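Local structure of lovastatin nonaketide synthase, polyketide synthase component (Aspergillus terreus, 7CPX) at residues A[1643-1648]-A[1689-1694]; A[1671-1676]-A[1683-1688]; A[1722-1727]-A[1755-1760]. The protein builds the dihydromonacolin L nonaketide of lovastatin biosynthesis from malonyl-CoA, with NADPH and S-adenosyl-L-methionine, as an iterative multidomain polyketide synthase together with its partner LovC. The protein carries 2 engineered substitutions. All blocks are in the same frame, centred on the assembly; numbering follows the deposited sequence.

Interaction 1 of 3, residues A[1643-1648]-A[1689-1694]; sequences PLVVVG and STFVML
V1645 and F1691 stand side by side on one face of the sheet and point the same way, the valine CG1 lying 3.3 Å from CE1 of the ring. CG2 of V1645 is over one face of the F1691 ring, 4.1 Å above its plane and displaced toward the rim, and S1689 OG lies over that same face. V1647 comes in differently: its CG2 sits at the ring edge, near the plane, 3.8 Å from F1691 CD1. The second pair on this face is V1647 with M1693. The thioether chain is bent twice (chi2 -65°, chi3 -67°), which curls SD and then CE back over the valine, with M1693 CE 3.4 Å from V1647 CB.

The parallel backbones beneath fix this register. V1645 N donates to T1690 O at 2.9 Å, and V1692 N donates to V1645 O at 2.9 Å; V1647 N then reaches V1692 O, and V1647 O accepts from L1694 N. V1645 and V1647 thus use both N-H and C=O toward 1689-1694. The short strand axes are turned 24° from parallel.

On the reverse face L1644, V1646 and V1692 meet more loosely, L1644 CD1 being 4.2 Å from V1692 CG2, and helix 1652-1664 packs over V1646, V1692 and L1694. T1690 OG1 is hydrogen-bonded to D1784, while F1691 and M1693 lean on strand 1720-1728.

Eleven of the twelve residues are buried, where unpaired main-chain polar groups would be costly; five backbone bonds between the segments meet much of that need. Mainly apolar side chains lie on both faces of this interior strand pair, consistent with a Rossmann-like fold.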
# COMPACT_ATOMS: atom_id res chain seq x y z
N PRO A 1643 -39.31 81.92 -6.00
CA PRO A 1643 -40.29 82.36 -5.00
C PRO A 1643 -40.11 81.61 -3.68
O PRO A 1643 -39.80 80.42 -3.66
CB PRO A 1643 -41.64 82.03 -5.65
CG PRO A 1643 -41.35 81.94 -7.10
CD PRO A 1643 -39.96 81.42 -7.22
N LEU A 1644 -40.30 82.33 -2.58
CA LEU A 1644 -40.17 81.78 -1.24
C LEU A 1644 -41.52 81.80 -0.55
O LEU A 1644 -42.23 82.81 -0.57
CB LEU A 1644 -39.14 82.56 -0.43
CG LEU A 1644 -38.81 81.96 0.94
CD1 LEU A 1644 -37.33 82.08 1.24
CD2 LEU A 1644 -39.63 82.63 2.04
N VAL A 1645 -41.88 80.67 0.05
CA VAL A 1645 -43.16 80.51 0.73
C VAL A 1645 -42.88 79.97 2.13
O VAL A 1645 -42.29 78.89 2.28
CB VAL A 1645 -44.10 79.56 -0.03
CG1 VAL A 1645 -45.46 79.51 0.65
CG2 VAL A 1645 -44.24 79.99 -1.48
N VAL A 1646 -43.32 80.70 3.15
CA VAL A 1646 -43.15 80.30 4.54
C VAL A 1646 -44.47 79.75 5.05
O VAL A 1646 -45.53 80.37 4.85
CB VAL A 1646 -42.66 81.47 5.41
CG1 VAL A 1646 -42.32 80.97 6.80
CG2 VAL A 1646 -41.47 82.15 4.76
N VAL A 1647 -44.43 78.59 5.68
CA VAL A 1647 -45.60 77.92 6.22
C VAL A 1647 -45.36 77.65 7.70
O VAL A 1647 -44.30 77.12 8.07
CB VAL A 1647 -45.92 76.62 5.47
CG1 VAL A 1647 -47.27 76.07 5.90
CG2 VAL A 1647 -45.87 76.84 3.97
N GLY A 1648 -46.33 78.01 8.54
CA GLY A 1648 -46.22 77.85 9.98
C GLY A 1648 -46.31 79.20 10.68
O GLY A 1648 -47.11 80.06 10.30
N SER A 1689 -41.46 76.89 -6.07
CA SER A 1689 -41.34 77.54 -4.78
C SER A 1689 -40.19 76.97 -3.96
O SER A 1689 -39.85 75.79 -4.06
CB SER A 1689 -42.64 77.38 -4.00
OG SER A 1689 -42.53 77.94 -2.70
N THR A 1690 -39.60 77.83 -3.14
CA THR A 1690 -38.70 77.42 -2.07
C THR A 1690 -39.46 77.58 -0.76
O THR A 1690 -39.79 78.69 -0.36
CB THR A 1690 -37.42 78.25 -2.08
OG1 THR A 1690 -36.78 78.14 -3.36
CG2 THR A 1690 -36.47 77.77 -1.00
N PHE A 1691 -39.75 76.46 -0.11
CA PHE A 1691 -40.60 76.47 1.07
C PHE A 1691 -39.76 76.45 2.34
O PHE A 1691 -38.74 75.77 2.43
CB PHE A 1691 -41.55 75.27 1.07
CG PHE A 1691 -42.80 75.49 0.26
CD1 PHE A 1691 -43.92 76.04 0.84
CD2 PHE A 1691 -42.85 75.10 -1.07
CE1 PHE A 1691 -45.08 76.23 0.10
CE2 PHE A 1691 -44.00 75.29 -1.81
CZ PHE A 1691 -45.12 75.85 -1.22
N VAL A 1692 -40.21 77.22 3.33
CA VAL A 1692 -39.63 77.23 4.67
C VAL A 1692 -40.77 76.89 5.62
O VAL A 1692 -41.68 77.70 5.83
CB VAL A 1692 -39.00 78.58 5.02
CG1 VAL A 1692 -38.40 78.53 6.42
CG2 VAL A 1692 -37.95 78.96 3.99
N MET A 1693 -40.72 75.69 6.20
CA MET A 1693 -41.85 75.13 6.93
C MET A 1693 -41.56 75.19 8.43
O MET A 1693 -40.68 74.47 8.92
CB MET A 1693 -42.11 73.70 6.48
CG MET A 1693 -42.14 73.52 4.97
SD MET A 1693 -43.50 74.39 4.18
CE MET A 1693 -44.89 73.47 4.83
N LEU A 1694 -42.29 76.04 9.13
CA LEU A 1694 -42.27 76.09 10.59
C LEU A 1694 -43.40 75.27 11.20
O LEU A 1694 -43.62 75.36 12.41
CB LEU A 1694 -42.35 77.54 11.07
CG LEU A 1694 -41.07 78.37 10.97
CD1 LEU A 1694 -40.53 78.39 9.55
CD2 LEU A 1694 -41.33 79.79 11.46

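Interaction 2 of 3, residues A[1671-1676]-A[1683-1688]; sequences QTYKRL and EELPMK
Q1671 reaches from its strand toward P1686, the two side chains meeting tip to tip. From CB the chain leaves with CG anti to the carbonyl carbon (chi1 -62°), and chi2 is near anti, -177°, which carries CD away from the strand; CB and CG make no close contact with 1683-1688, and the contacts begin at the amide. There Q1671 CD is 3.7 Å from P1686 CD. Q1671 OE1 meets two carbons, L1685 CD2 at 3.1 Å and P1686 CD at 3.4 Å. On the other branch Q1671 NE2 lies 3.6 Å from P1686 CD.

The amide also has a partner in its own strand: Y1673 OH donates to Q1671 OE1 at 3.2 Å. The oxygen lies at the ring edge, in the plane of the tyrosine, but the hydroxyl stands well above the amide carbonyl plane, 75° out of it. L1685 CD2 reaches both residues, approaching the Y1673 ring obliquely, 3.5 Å from Y1673 CZ. The leucine is the buried member of the group and also packs on L1679 and on Y1719 of helix 1705-1719, while V1645 touches Q1671, Y1673 and P1686.

This is a modest surface contact, 174 Å² in total, in which polar tips rest on leucine and proline carbons. It belongs to the connection from the outermost strand 1670-1673, through short helix 1676-1680 and a loop past 1644-1647, into the parallel strand 1689-1693, as expected of a Rossmann-like alpha/beta fold.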
# COMPACT_ATOMS: atom_id res chain seq x y z
N GLN A 1671 -44.46 84.56 0.10
CA GLN A 1671 -45.80 84.17 0.51
C GLN A 1671 -45.74 83.62 1.92
O GLN A 1671 -44.71 83.07 2.33
CB GLN A 1671 -46.41 83.13 -0.44
CG GLN A 1671 -46.59 83.60 -1.87
CD GLN A 1671 -47.26 82.56 -2.74
OE1 GLN A 1671 -47.35 81.39 -2.37
NE2 GLN A 1671 -47.73 82.98 -3.91
N THR A 1672 -46.83 83.77 2.67
CA THR A 1672 -46.87 83.32 4.05
C THR A 1672 -48.21 82.67 4.35
O THR A 1672 -49.25 83.15 3.91
CB THR A 1672 -46.63 84.48 5.03
OG1 THR A 1672 -47.60 85.51 4.81
CG2 THR A 1672 -45.23 85.05 4.84
N TYR A 1673 -48.16 81.56 5.09
CA TYR A 1673 -49.36 80.84 5.49
C TYR A 1673 -49.18 80.36 6.92
O TYR A 1673 -48.13 79.81 7.27
CB TYR A 1673 -49.64 79.66 4.55
CG TYR A 1673 -49.77 80.08 3.10
CD1 TYR A 1673 -51.00 80.46 2.58
CD2 TYR A 1673 -48.67 80.08 2.26
CE1 TYR A 1673 -51.13 80.84 1.26
CE2 TYR A 1673 -48.79 80.46 0.94
CZ TYR A 1673 -50.02 80.84 0.45
OH TYR A 1673 -50.14 81.22 -0.87
N LYS A 1674 -50.21 80.55 7.74
CA LYS A 1674 -50.12 80.18 9.15
C LYS A 1674 -49.96 78.68 9.32
O LYS A 1674 -49.19 78.22 10.17
CB LYS A 1674 -51.35 80.68 9.91
CG LYS A 1674 -51.60 82.17 9.78
CD LYS A 1674 -50.43 82.99 10.30
CE LYS A 1674 -50.71 84.48 10.24
NZ LYS A 1674 -49.55 85.28 10.72
N ARG A 1675 -50.69 77.89 8.53
CA ARG A 1675 -50.72 76.45 8.68
C ARG A 1675 -50.64 75.79 7.31
O ARG A 1675 -50.95 76.40 6.29
CB ARG A 1675 -51.99 75.98 9.41
CG ARG A 1675 -52.17 76.60 10.79
CD ARG A 1675 -53.59 76.42 11.30
NE ARG A 1675 -54.56 77.08 10.44
CZ ARG A 1675 -55.87 77.12 10.66
NH1 ARG A 1675 -56.40 76.53 11.72
NH2 ARG A 1675 -56.66 77.76 9.80
N LEU A 1676 -50.21 74.53 7.31
CA LEU A 1676 -50.16 73.77 6.06
C LEU A 1676 -51.55 73.56 5.49
O LEU A 1676 -51.72 73.52 4.26
CB LEU A 1676 -49.45 72.44 6.30
CG LEU A 1676 -49.20 71.57 5.06
CD1 LEU A 1676 -48.46 72.35 3.99
CD2 LEU A 1676 -48.42 70.32 5.43
N GLU A 1683 -55.04 79.90 -2.80
CA GLU A 1683 -55.61 79.99 -4.14
C GLU A 1683 -54.54 79.84 -5.21
O GLU A 1683 -54.78 79.21 -6.25
CB GLU A 1683 -56.35 81.32 -4.30
CG GLU A 1683 -57.57 81.48 -3.42
CD GLU A 1683 -57.23 81.74 -1.96
OE1 GLU A 1683 -56.02 81.78 -1.63
OE2 GLU A 1683 -58.16 81.90 -1.15
N GLU A 1684 -53.36 80.41 -4.99
CA GLU A 1684 -52.28 80.38 -5.97
C GLU A 1684 -50.95 80.16 -5.26
O GLU A 1684 -50.69 80.78 -4.22
CB GLU A 1684 -52.23 81.68 -6.77
CG GLU A 1684 -51.11 81.74 -7.79
CD GLU A 1684 -51.13 83.03 -8.60
OE1 GLU A 1684 -52.04 83.85 -8.39
OE2 GLU A 1684 -50.22 83.21 -9.44
N LEU A 1685 -50.13 79.27 -5.81
CA LEU A 1685 -48.79 79.01 -5.31
C LEU A 1685 -47.84 78.87 -6.48
O LEU A 1685 -48.24 78.38 -7.55
CB LEU A 1685 -48.74 77.74 -4.45
CG LEU A 1685 -49.60 77.73 -3.18
CD1 LEU A 1685 -49.56 76.36 -2.54
CD2 LEU A 1685 -49.12 78.79 -2.20
N PRO A 1686 -46.58 79.28 -6.33
CA PRO A 1686 -45.60 79.05 -7.39
C PRO A 1686 -45.08 77.62 -7.35
O PRO A 1686 -44.77 77.08 -6.28
CB PRO A 1686 -44.49 80.06 -7.08
CG PRO A 1686 -44.60 80.31 -5.62
CD PRO A 1686 -46.03 80.08 -5.22
N MET A 1687 -44.98 77.01 -8.53
CA MET A 1687 -44.57 75.61 -8.62
C MET A 1687 -43.07 75.42 -8.52
O MET A 1687 -42.62 74.28 -8.32
CB MET A 1687 -45.09 75.00 -9.92
CG MET A 1687 -46.56 74.61 -9.86
SD MET A 1687 -47.12 73.72 -11.32
CE MET A 1687 -48.75 73.21 -10.79
N LYS A 1688 -42.28 76.48 -8.65
CA LYS A 1688 -40.85 76.44 -8.38
C LYS A 1688 -40.54 77.05 -7.02
O LYS A 1688 -39.48 77.67 -6.82
CB LYS A 1688 -40.07 77.15 -9.48
CG LYS A 1688 -40.28 76.57 -10.87
CD LYS A 1688 -39.86 75.11 -10.94
CE LYS A 1688 -40.01 74.56 -12.35
NZ LYS A 1688 -39.64 73.12 -12.42

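Interaction 3 of 3, residues A[1722-1727]-A[1755-1760]; sequences NTVWLT and GVHVLD
D1760 OD1 is gripped by two donors: T1727 OG1 across the contact, at 3.1 Å, and the main-chain N of A1730 in the loop that follows strand 1720-1728. The threonine hydroxyl meets this oxygen from above the carboxylate, 56° out of its plane. It is put there by chi1 of 71°, which sets OG1 between the backbone N and the carbonyl carbon; the two side chains cross at about a right angle. OD2 has a weak bond to the N of W1731.

Behind this pair the strands run parallel, their axes 18° apart. W1725 N donates to H1757 O at 2.9 Å, almost straight, and T1727 N to L1759 O at 2.9 Å, while W1725 O receives L1759 N. H1757 O also touches the indole: it lies at the ring edge, in plane, 3.3 Å from W1725 CE3. One face of that ring carries the CG2 of T1723, from the same strand, and V1756 CG1 comes obliquely to W1725 CZ3 at 3.7 Å. Helix 1735-1750 packs on W1725 and V1756 through L1744.

The reverse face holds V1724, L1726, H1757 and L1759. L1726 and L1759 lie side by side, L1726 CD2 3.5 Å from L1759 CB, and V1724 CG2 crosses the histidine obliquely, 4.0 Å from H1757 CB. Helix 1775-1784 packs over this side, and N1722 ND2 is bonded to its D1784.

The contact joins the two strands of a beta-alpha-beta crossover. Backbone bonds run the length of the pair, with mainly apolar groups between; the buried carboxylate at the C-terminal end adds hydroxyl and N-H donors that would probably offset its charge, and it ties its strand to the loop at A1730 and W1731.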
# COMPACT_ATOMS: atom_id res chain seq x y z
N ASN A 1722 -37.71 73.51 -3.91
CA ASN A 1722 -36.84 73.45 -2.75
C ASN A 1722 -37.70 73.64 -1.51
O ASN A 1722 -38.74 74.29 -1.56
CB ASN A 1722 -35.74 74.51 -2.81
CG ASN A 1722 -34.82 74.34 -3.99
OD1 ASN A 1722 -34.62 73.23 -4.48
ND2 ASN A 1722 -34.24 75.44 -4.46
N THR A 1723 -37.26 73.06 -0.40
CA THR A 1723 -38.00 73.24 0.84
C THR A 1723 -37.10 72.95 2.04
O THR A 1723 -36.23 72.08 1.99
CB THR A 1723 -39.23 72.34 0.90
OG1 THR A 1723 -40.05 72.56 -0.25
CG2 THR A 1723 -40.03 72.64 2.17
N VAL A 1724 -37.35 73.70 3.11
CA VAL A 1724 -36.68 73.52 4.39
C VAL A 1724 -37.75 73.43 5.48
O VAL A 1724 -38.60 74.32 5.59
CB VAL A 1724 -35.71 74.67 4.69
CG1 VAL A 1724 -34.91 74.37 5.95
CG2 VAL A 1724 -34.79 74.91 3.51
N TRP A 1725 -37.70 72.37 6.27
CA TRP A 1725 -38.56 72.20 7.43
C TRP A 1725 -37.77 72.49 8.69
O TRP A 1725 -36.58 72.19 8.78
CB TRP A 1725 -39.13 70.78 7.49
CG TRP A 1725 -40.18 70.51 6.46
CD1 TRP A 1725 -41.53 70.52 6.64
CD2 TRP A 1725 -39.97 70.18 5.08
NE1 TRP A 1725 -42.17 70.22 5.47
CE2 TRP A 1725 -41.23 70.01 4.49
CE3 TRP A 1725 -38.83 70.01 4.29
CZ2 TRP A 1725 -41.40 69.68 3.15
CZ3 TRP A 1725 -38.99 69.68 2.96
CH2 TRP A 1725 -40.26 69.52 2.40
N LEU A 1726 -38.43 73.11 9.67
CA LEU A 1726 -37.83 73.41 10.96
C LEU A 1726 -38.57 72.62 12.03
O LEU A 1726 -39.80 72.71 12.14
CB LEU A 1726 -37.90 74.90 11.27
CG LEU A 1726 -37.24 75.85 10.27
CD1 LEU A 1726 -37.23 77.25 10.84
CD2 LEU A 1726 -35.83 75.39 9.94
N THR A 1727 -37.83 71.86 12.83
CA THR A 1727 -38.39 71.04 13.89
C THR A 1727 -37.74 71.43 15.22
O THR A 1727 -36.57 71.81 15.26
CB THR A 1727 -38.16 69.55 13.62
OG1 THR A 1727 -36.78 69.23 13.80
CG2 THR A 1727 -38.58 69.19 12.21
N GLY A 1755 -35.29 69.67 -3.74
CA GLY A 1755 -34.39 69.85 -2.62
C GLY A 1755 -35.13 69.79 -1.30
O GLY A 1755 -36.10 70.53 -1.10
N VAL A 1756 -34.71 68.90 -0.41
CA VAL A 1756 -35.36 68.70 0.88
C VAL A 1756 -34.33 68.92 1.98
O VAL A 1756 -33.25 68.31 1.96
CB VAL A 1756 -35.98 67.30 0.99
CG1 VAL A 1756 -36.42 67.02 2.41
CG2 VAL A 1756 -37.14 67.16 0.03
N HIS A 1757 -34.65 69.79 2.93
CA HIS A 1757 -33.79 70.02 4.08
C HIS A 1757 -34.62 70.02 5.35
O HIS A 1757 -35.78 70.43 5.36
CB HIS A 1757 -33.03 71.34 3.95
CG HIS A 1757 -32.12 71.40 2.77
ND1 HIS A 1757 -30.76 71.53 2.89
CD2 HIS A 1757 -32.38 71.33 1.44
CE1 HIS A 1757 -30.21 71.54 1.69
NE2 HIS A 1757 -31.17 71.43 0.79
N VAL A 1758 -34.01 69.54 6.44
CA VAL A 1758 -34.64 69.53 7.75
C VAL A 1758 -33.64 70.08 8.76
O VAL A 1758 -32.46 69.72 8.74
CB VAL A 1758 -35.10 68.11 8.16
CG1 VAL A 1758 -35.88 67.47 7.02
CG2 VAL A 1758 -33.91 67.26 8.55
N LEU A 1759 -34.12 70.95 9.64
CA LEU A 1759 -33.30 71.61 10.65
C LEU A 1759 -33.90 71.31 12.01
O LEU A 1759 -34.96 71.84 12.36
CB LEU A 1759 -33.22 73.11 10.39
CG LEU A 1759 -31.81 73.69 10.34
CD1 LEU A 1759 -31.85 75.12 9.83
CD2 LEU A 1759 -31.15 73.62 11.70
N ASP A 1760 -33.24 70.45 12.78
CA ASP A 1760 -33.70 70.07 14.11
C ASP A 1760 -32.99 70.95 15.14
O ASP A 1760 -31.76 70.94 15.22
CB ASP A 1760 -33.43 68.59 14.38
CG ASP A 1760 -34.09 68.11 15.65
OD1 ASP A 1760 -34.91 68.86 16.22
OD2 ASP A 1760 -33.79 66.98 16.08

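In the fold
From the N terminus, strand 1644-1647 opens the loop that interaction 1 closes at 1689-1694. Interaction 2 is nested inside it, folding 1683-1688 back on the edge strand 1670-1673 shortly before that closure. Interaction 3 follows in series, closing the segment from 1722-1727 to 1755-1760 around helix 1735-1750. All three belong to one sheet: strand 1670-1673 pairs with 1644-1647, and 1689-1693 with strand 1720-1728, through probable bonds such as G1648 N to Y1673 O and M1693 N to V1724 O. The centres of interactions 1 and 3 are about 10 Å apart. These parallel strands are consistent with the truncated Rossmann-like structural (pseudo-ketoreductase) domain of reducing synthases.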